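Local atomic coordinates of putative ribose operon repressor (Burkholderia thailandensis, PDB entry 3EGC), a protein that probably acts as a LacI-family transcriptional repressor, binding regulatory DNA and carrying a domain of the periplasmic sugar-binding type. Residues K145-A150 and L156-E161; R114-Y119 and A189-S194; Y119-G124 and S152-P157. All coordinates share one frame; numbering follows the deposited sequence.

Interaction 1. Residues K145-A150 and L156-E161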
loop_
_atom_site.group_PDB
_atom_site.type_symbol
_atom_site.label_atom_id
_atom_site.label_comp_id
_atom_site.label_asym_id
_atom_site.label_seq_id
_atom_site.Cartn_x
_atom_site.Cartn_y
_atom_site.Cartn_z
ATOM N N LYS A 145 25.604 3.832 5.153
ATOM C CA LYS A 145 26.717 4.652 4.652
ATOM C C LYS A 145 26.477 6.187 4.709
ATOM O O LYS A 145 27.392 6.958 5.064
ATOM C CB LYS A 145 27.047 4.245 3.221
ATOM C CG LYS A 145 28.077 5.085 2.536
ATOM C CD LYS A 145 28.464 4.488 1.173
ATOM C CE LYS A 145 29.483 5.403 0.472
ATOM N NZ LYS A 145 29.855 4.975 -0.913
ATOM N N GLY A 146 25.253 6.608 4.357
ATOM C CA GLY A 146 24.876 8.015 4.411
ATOM C C GLY A 146 24.868 8.528 5.833
ATOM O O GLY A 146 25.328 9.634 6.121
ATOM N N PHE A 147 24.388 7.681 6.730
ATOM C CA PHE A 147 24.423 7.968 8.133
ATOM C C PHE A 147 25.860 8.200 8.625
ATOM O O PHE A 147 26.169 9.231 9.231
ATOM C CB PHE A 147 23.720 6.883 8.889
ATOM C CG PHE A 147 24.035 6.859 10.360
ATOM C CD1 PHE A 147 23.401 7.754 11.229
ATOM C CD2 PHE A 147 24.941 5.939 10.878
ATOM C CE1 PHE A 147 23.618 7.731 12.556
ATOM C CE2 PHE A 147 25.198 5.919 12.240
ATOM C CZ PHE A 147 24.510 6.809 13.091
ATOM N N ARG A 148 26.752 7.297 8.276
ATOM C CA ARG A 148 28.124 7.370 8.770
ATOM C C ARG A 148 28.832 8.589 8.204
ATOM O O ARG A 148 29.675 9.208 8.895
ATOM C CB ARG A 148 28.925 6.115 8.443
ATOM C CG ARG A 148 28.496 4.851 9.188
ATOM C CD ARG A 148 29.541 3.724 8.894
ATOM N NE ARG A 148 29.114 2.412 9.389
ATOM C CZ ARG A 148 29.342 1.971 10.624
ATOM N NH1 ARG A 148 29.991 2.750 11.517
ATOM N NH2 ARG A 148 28.890 0.771 10.967
ATOM N N ALA A 149 28.508 8.932 6.960
ATOM C CA ALA A 149 29.175 10.028 6.311
ATOM C C ALA A 149 28.742 11.340 6.960
ATOM O O ALA A 149 29.542 12.261 7.077
ATOM C CB ALA A 149 28.891 10.036 4.806
ATOM N N ALA A 150 27.484 11.427 7.370
ATOM C CA ALA A 150 26.978 12.639 8.032
ATOM C C ALA A 150 27.621 12.785 9.414
ATOM O O ALA A 150 28.050 13.840 9.809
ATOM C CB ALA A 150 25.428 12.583 8.187
ATOM N N LEU A 156 31.187 13.664 14.833
ATOM C CA LEU A 156 30.492 12.902 15.853
ATOM C C LEU A 156 30.771 11.406 15.736
ATOM O O LEU A 156 30.433 10.779 14.735
ATOM C CB LEU A 156 28.983 13.136 15.755
ATOM C CG LEU A 156 28.436 14.515 16.169
ATOM C CD1 LEU A 156 26.951 14.600 15.918
ATOM C CD2 LEU A 156 28.752 14.854 17.648
ATOM N N PRO A 157 31.343 10.822 16.799
ATOM C CA PRO A 157 31.615 9.379 16.874
ATOM C C PRO A 157 30.330 8.552 16.890
ATOM O O PRO A 157 29.323 8.994 17.424
ATOM C CB PRO A 157 32.347 9.225 18.223
ATOM C CG PRO A 157 31.943 10.428 19.040
ATOM C CD PRO A 157 31.622 11.529 18.068
ATOM N N VAL A 158 30.382 7.350 16.341
ATOM C CA VAL A 158 29.234 6.465 16.326
ATOM C C VAL A 158 29.533 5.154 16.995
ATOM O O VAL A 158 30.410 4.442 16.577
ATOM C CB VAL A 158 28.729 6.195 14.885
ATOM C CG1 VAL A 158 29.850 6.108 13.950
ATOM C CG2 VAL A 158 27.914 4.920 14.821
ATOM N N ARG A 159 28.781 4.834 18.041
ATOM C CA ARG A 159 28.900 3.532 18.676
ATOM C C ARG A 159 28.146 2.496 17.850
ATOM O O ARG A 159 26.960 2.701 17.552
ATOM C CB ARG A 159 28.312 3.544 20.083
ATOM C CG ARG A 159 29.279 4.038 21.147
ATOM C CD ARG A 159 28.947 5.417 21.603
ATOM N NE ARG A 159 28.446 5.466 22.980
ATOM C CZ ARG A 159 29.240 5.548 24.053
ATOM N NH1 ARG A 159 28.732 5.644 25.271
ATOM N NH2 ARG A 159 30.561 5.545 23.904
ATOM N N GLN A 160 28.825 1.391 17.527
ATOM C CA GLN A 160 28.225 0.256 16.852
ATOM C C GLN A 160 26.934 -0.169 17.479
ATOM O O GLN A 160 26.046 -0.565 16.745
ATOM C CB GLN A 160 29.146 -0.977 16.814
ATOM C CG GLN A 160 29.803 -1.285 15.472
ATOM C CD GLN A 160 28.815 -1.428 14.304
ATOM O OE1 GLN A 160 29.083 -0.943 13.213
ATOM N NE2 GLN A 160 27.677 -2.063 14.542
ATOM N N GLU A 161 26.852 -0.125 18.814
ATOM C CA GLU A 161 25.647 -0.546 19.525
ATOM C C GLU A 161 24.424 0.407 19.281
ATOM O O GLU A 161 23.299 0.159 19.773
ATOM C CB GLU A 161 25.922 -0.713 21.011
ATOM C CG GLU A 161 26.436 0.555 21.712
ATOM C CD GLU A 161 27.958 0.629 21.792
ATOM O OE1 GLU A 161 28.398 1.291 22.752
ATOM O OE2 GLU A 161 28.680 0.073 20.938
#

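Interaction 2. Residues R114-Y119 and A189-S194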
loop_
_atom_site.group_PDB
_atom_site.type_symbol
_atom_site.label_atom_id
_atom_site.label_comp_id
_atom_site.label_asym_id
_atom_site.label_seq_id
_atom_site.Cartn_x
_atom_site.Cartn_y
_atom_site.Cartn_z
ATOM N N ARG A 114 22.202 10.939 4.442
ATOM C CA ARG A 114 23.098 11.931 4.934
ATOM C C ARG A 114 22.308 13.253 5.218
ATOM O O ARG A 114 22.521 13.918 6.261
ATOM C CB ARG A 114 24.199 12.194 3.900
ATOM C CG ARG A 114 25.308 13.056 4.413
ATOM C CD ARG A 114 26.401 13.277 3.373
ATOM N NE ARG A 114 27.345 14.260 3.876
ATOM C CZ ARG A 114 28.588 14.446 3.452
ATOM N NH1 ARG A 114 29.090 13.716 2.487
ATOM N NH2 ARG A 114 29.331 15.382 4.030
ATOM N N THR A 115 21.393 13.590 4.300
ATOM C CA THR A 115 20.614 14.798 4.447
ATOM C C THR A 115 19.707 14.688 5.683
ATOM O O THR A 115 19.637 15.614 6.464
ATOM C CB THR A 115 19.751 15.110 3.204
ATOM O OG1 THR A 115 20.587 15.293 2.069
ATOM C CG2 THR A 115 18.892 16.414 3.394
ATOM N N ALA A 116 19.058 13.526 5.875
ATOM C CA ALA A 116 18.170 13.373 7.017
ATOM C C ALA A 116 18.924 13.395 8.338
ATOM O O ALA A 116 18.495 13.981 9.328
ATOM C CB ALA A 116 17.357 12.139 6.872
ATOM N N VAL A 117 20.070 12.732 8.364
ATOM C CA VAL A 117 20.880 12.745 9.594
ATOM C C VAL A 117 21.485 14.125 9.891
ATOM O O VAL A 117 21.629 14.497 11.043
ATOM C CB VAL A 117 21.926 11.645 9.567
ATOM C CG1 VAL A 117 23.001 11.841 10.677
ATOM C CG2 VAL A 117 21.226 10.259 9.631
ATOM N N GLU A 118 21.822 14.879 8.854
ATOM C CA GLU A 118 22.401 16.216 9.027
ATOM C C GLU A 118 21.396 17.175 9.596
ATOM O O GLU A 118 21.747 18.116 10.330
ATOM C CB GLU A 118 22.888 16.772 7.701
ATOM C CG GLU A 118 24.064 16.018 7.129
ATOM C CD GLU A 118 24.655 16.722 5.912
ATOM O OE1 GLU A 118 23.887 17.059 4.995
ATOM O OE2 GLU A 118 25.894 16.925 5.869
ATOM N N TYR A 119 20.141 16.944 9.222
ATOM C CA TYR A 119 19.054 17.618 9.823
ATOM C C TYR A 119 18.937 17.342 11.326
ATOM O O TYR A 119 18.666 18.258 12.102
ATOM C CB TYR A 119 17.766 17.230 9.115
ATOM C CG TYR A 119 16.507 17.696 9.806
ATOM C CD1 TYR A 119 15.970 18.913 9.518
ATOM C CD2 TYR A 119 15.911 16.943 10.772
ATOM C CE1 TYR A 119 14.776 19.361 10.127
ATOM C CE2 TYR A 119 14.753 17.364 11.387
ATOM C CZ TYR A 119 14.195 18.565 11.044
ATOM O OH TYR A 119 13.064 18.998 11.672
ATOM N N ALA A 189 18.182 10.243 18.904
ATOM C CA ALA A 189 17.579 10.229 17.586
ATOM C C ALA A 189 17.986 8.953 16.806
ATOM O O ALA A 189 19.006 8.316 17.091
ATOM C CB ALA A 189 17.949 11.457 16.839
ATOM N N LEU A 190 17.142 8.586 15.851
ATOM C CA LEU A 190 17.333 7.417 15.039
ATOM C C LEU A 190 17.069 7.818 13.597
ATOM O O LEU A 190 16.138 8.614 13.329
ATOM C CB LEU A 190 16.319 6.328 15.450
ATOM C CG LEU A 190 16.659 5.170 16.426
ATOM C CD1 LEU A 190 18.074 5.264 17.112
ATOM C CD2 LEU A 190 15.514 4.843 17.392
ATOM N N LEU A 191 17.884 7.281 12.685
ATOM C CA LEU A 191 17.492 7.179 11.320
ATOM C C LEU A 191 16.804 5.806 11.166
ATOM O O LEU A 191 17.378 4.772 11.588
ATOM C CB LEU A 191 18.713 7.223 10.412
ATOM C CG LEU A 191 18.573 6.951 8.910
ATOM C CD1 LEU A 191 17.695 7.974 8.134
ATOM C CD2 LEU A 191 19.950 6.766 8.200
ATOM N N THR A 192 15.631 5.782 10.550
ATOM C CA THR A 192 15.021 4.509 10.190
ATOM C C THR A 192 14.970 4.354 8.674
ATOM O O THR A 192 14.607 5.302 7.975
ATOM C CB THR A 192 13.604 4.372 10.764
ATOM O OG1 THR A 192 12.868 5.559 10.438
ATOM C CG2 THR A 192 13.657 4.215 12.346
ATOM N N SER A 193 15.328 3.179 8.176
ATOM C CA SER A 193 15.510 3.012 6.770
ATOM C C SER A 193 14.245 2.787 5.895
ATOM O O SER A 193 14.359 2.754 4.719
ATOM C CB SER A 193 16.556 1.929 6.512
ATOM O OG SER A 193 16.084 0.679 6.904
ATOM N N SER A 194 13.060 2.664 6.482
ATOM C CA SER A 194 11.802 2.668 5.721
ATOM C C SER A 194 10.646 2.848 6.678
ATOM O O SER A 194 10.840 2.790 7.903
ATOM C CB SER A 194 11.616 1.360 4.937
ATOM O OG SER A 194 11.470 0.269 5.825
#

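Interaction 3. Residues Y119-G124 and S152-P157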
loop_
_atom_site.group_PDB
_atom_site.type_symbol
_atom_site.label_atom_id
_atom_site.label_comp_id
_atom_site.label_asym_id
_atom_site.label_seq_id
_atom_site.Cartn_x
_atom_site.Cartn_y
_atom_site.Cartn_z
ATOM N N TYR A 119 20.141 16.944 9.222
ATOM C CA TYR A 119 19.054 17.618 9.823
ATOM C C TYR A 119 18.937 17.342 11.326
ATOM O O TYR A 119 18.666 18.258 12.102
ATOM C CB TYR A 119 17.766 17.230 9.115
ATOM C CG TYR A 119 16.507 17.696 9.806
ATOM C CD1 TYR A 119 15.970 18.913 9.518
ATOM C CD2 TYR A 119 15.911 16.943 10.772
ATOM C CE1 TYR A 119 14.776 19.361 10.127
ATOM C CE2 TYR A 119 14.753 17.364 11.387
ATOM C CZ TYR A 119 14.195 18.565 11.044
ATOM O OH TYR A 119 13.064 18.998 11.672
ATOM N N LEU A 120 19.110 16.094 11.738
ATOM C CA LEU A 120 19.085 15.738 13.146
ATOM C C LEU A 120 20.226 16.388 13.928
ATOM O O LEU A 120 20.063 16.791 15.070
ATOM C CB LEU A 120 19.148 14.250 13.278
ATOM C CG LEU A 120 17.860 13.494 13.040
ATOM C CD1 LEU A 120 18.208 12.020 13.078
ATOM C CD2 LEU A 120 16.835 13.843 14.092
ATOM N N ILE A 121 21.368 16.499 13.274
ATOM C CA ILE A 121 22.572 17.022 13.886
ATOM C C ILE A 121 22.393 18.524 14.021
ATOM O O ILE A 121 22.678 19.095 15.054
ATOM C CB ILE A 121 23.822 16.725 13.046
ATOM C CG1 ILE A 121 24.223 15.255 13.150
ATOM C CG2 ILE A 121 24.992 17.626 13.507
ATOM C CD1 ILE A 121 25.125 14.741 11.973
ATOM N N ALA A 122 21.833 19.148 12.985
ATOM C CA ALA A 122 21.559 20.588 13.048
ATOM C C ALA A 122 20.541 20.938 14.153
ATOM O O ALA A 122 20.504 22.073 14.626
ATOM C CB ALA A 122 21.137 21.129 11.705
ATOM N N ARG A 123 19.752 19.949 14.579
ATOM C CA ARG A 123 18.834 20.153 15.692
ATOM C C ARG A 123 19.493 20.066 17.045
ATOM O O ARG A 123 18.865 20.391 18.038
ATOM C CB ARG A 123 17.665 19.161 15.659
ATOM C CG ARG A 123 16.517 19.673 14.910
ATOM C CD ARG A 123 15.499 18.578 14.619
ATOM N NE ARG A 123 14.566 18.367 15.716
ATOM C CZ ARG A 123 13.549 19.189 15.990
ATOM N NH1 ARG A 123 13.375 20.303 15.282
ATOM N NH2 ARG A 123 12.707 18.903 16.976
ATOM N N GLY A 124 20.729 19.578 17.091
ATOM C CA GLY A 124 21.389 19.372 18.363
ATOM C C GLY A 124 21.531 17.942 18.846
ATOM O O GLY A 124 21.882 17.728 20.008
ATOM N N SER A 152 30.403 11.468 10.419
ATOM C CA SER A 152 31.827 11.665 10.228
ATOM C C SER A 152 32.096 13.139 9.994
ATOM O O SER A 152 32.969 13.753 10.645
ATOM C CB SER A 152 32.298 10.849 9.013
ATOM O OG SER A 152 33.574 10.297 9.214
ATOM N N ALA A 153 31.327 13.715 9.075
ATOM C CA ALA A 153 31.584 15.061 8.616
ATOM C C ALA A 153 31.396 16.075 9.731
ATOM O O ALA A 153 31.981 17.171 9.692
ATOM C CB ALA A 153 30.692 15.411 7.452
ATOM N N ALA A 154 30.557 15.703 10.694
ATOM C CA ALA A 154 30.251 16.518 11.839
ATOM C C ALA A 154 31.215 16.234 12.991
ATOM O O ALA A 154 31.161 16.881 14.020
ATOM C CB ALA A 154 28.788 16.283 12.292
ATOM N N GLY A 155 32.065 15.232 12.818
ATOM C CA GLY A 155 33.018 14.856 13.837
ATOM C C GLY A 155 32.373 14.223 15.042
ATOM O O GLY A 155 32.945 14.253 16.147
ATOM N N LEU A 156 31.187 13.664 14.833
ATOM C CA LEU A 156 30.492 12.902 15.853
ATOM C C LEU A 156 30.771 11.406 15.736
ATOM O O LEU A 156 30.433 10.779 14.735
ATOM C CB LEU A 156 28.983 13.136 15.755
ATOM C CG LEU A 156 28.436 14.515 16.169
ATOM C CD1 LEU A 156 26.951 14.600 15.918
ATOM C CD2 LEU A 156 28.752 14.854 17.648
ATOM N N PRO A 157 31.343 10.822 16.799
ATOM C CA PRO A 157 31.615 9.379 16.874
ATOM C C PRO A 157 30.330 8.552 16.890
ATOM O O PRO A 157 29.323 8.994 17.424
ATOM C CB PRO A 157 32.347 9.225 18.223
ATOM C CG PRO A 157 31.943 10.428 19.040
ATOM C CD PRO A 157 31.622 11.529 18.068
#

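Interaction 1. Residues K145-A150 and L156-E161
F147 overlaps V158 at the edge of its ring. CE2 of F147 lies 3.9 Å from CG2 of V158, and the methyl sits near the plane of the ring, not over a face. The two side chains come from opposite directions. F147 has CG anti to its backbone N (chi1 163°), which carries the ring off the helix until its far edge reaches the loop. V158 shares its two methyls between neighbours. CG2 serves the phenyl ring, while CG1 lies 4.1 Å from NH1 of R148. The arginine and the valine cross at about a right angle. That approach to the guanidinium is oblique and carries no bond.

The polar part of the contact is further out. NH2 of R148 donates a hydrogen bond to OE1 of Q160, 2.8 Å long, with 154° at the hydrogen. OE1 lies almost in the guanidinium plane. The donor is tilted a little from the carbonyl plane of the glutamine, and the amide and guanidinium planes are 37° apart. R148 is extended from CG to NE and spans the gap. Q160 leaves the backbone pointing away, but its chain bends at chi2 and brings the amide back to the arginine. One hydrogen bond joins these two side chains, beside the apolar pair.

Beyond the two segments, F147 also touches V117 of helix 109-122, and R159 forms a salt bridge with D185. The contact thus ties helix 138-153 to the loop that follows it. This loop leads into strand 163-164, which runs parallel to strand 128-131 beside it. The arrangement belongs to a beta-alpha-beta crossover, the repeating element of the periplasmic-binding-protein fold found in LacI-family regulators.

Interaction 2. Residues R114-Y119 and A189-S194
L191 meets V117 in the tight part of this contact. CG2 of V117 lies 4.0 Å from CD2 of L191 and equally far from its CB, so one methyl fits against both the root and a branch of the leucine. The two side chains cross at about a right angle. L191 points from its strand toward the helix. With CG anti to the backbone N (chi1 172°), the leucine brings both methyls to partners on the helix. CD1 faces A116, 4.4 Å from its CB, a looser approach. A116 points toward the strand. The nearest CA atoms, those of V117 and L191, are 6.7 Å apart. All three touching residues are buried, and no hydrogen bond crosses between the segments.

The far side is looser. R114 points away from the strand, and R114 and E118 are partly exposed and lie outside the apolar contact. R114 runs beside A150 and A153 of helix 138-153. Its salt bridge to E118, one helical turn on, is long and doubtful.

The surroundings complete the buried side. V219 of strand 217-221 touches both A116 and L191, and F271 of strand 264-272 also packs on A116. Along one edge of strand 189-192, the backbone of L191 bonds to G129 and I131 of strand 128-131. Along the other, L190 bonds to E217 and V219. Past the strand, S194 takes the N-cap position of helix 195-208.

Helix 109-122 therefore packs on the face of neighbouring parallel strands, joined to them by small and branched apolar side chains. This is the alpha/beta layering of a Rossmann-like subdomain, as in the periplasmic-binding-protein fold.

Interaction 3. Residues Y119-G124 and S152-P157
I121 and L156 reach toward each other tip to tip. CG1 of I121 lies 3.9 Å from CD1 of L156. I121 points toward the other segment, with CG1 anti to its carbonyl carbon (chi1 -74°). From there the chain runs on to CD1, which meets CB of A154 at 4.0 Å. The isoleucine thus uses two successive carbons for two partners. A154 and L156 both point toward it, from the two sides of G155.

Each segment turns out of a helix through a Schellman motif. G155 has positive phi, and its N bonds to O of S152 at 2.8 Å. G124 does likewise, with its N bonded to O of I121 at 2.9 Å. The turn at G155 brings L156 back beside A154, so that both can face the isoleucine.

Deeper in, I121 and L156 both touch M151, and I121 also rests on I128 of strand 128-131.

The meeting is entirely apolar, and no hydrogen bond or salt bridge crosses it. The ends of helices 109-122 and 138-153 are probably held here by shape fit and a modest hydrophobic gain, without any directional bond.

How the interactions relate
The three contacts form one continuous patch, with centres 9 to 11 Å apart. Helix 138-153 serves interactions 1 and 3, and helix 109-122 serves interactions 2 and 3. V117 links interactions 1 and 2: its CG2, already against L191, is 3.7 Å from CD1 of F147, and its CG1 is 3.6 Å from CB of A150. Interaction 3 closes the same helix pair at its outer end, where CD1 of I121 lies 3.7 Å from O of A150. Interaction 2 is buried, interaction 1 partly so, and interaction 3 lies at the surface. No other chain of the assembly touches these segments.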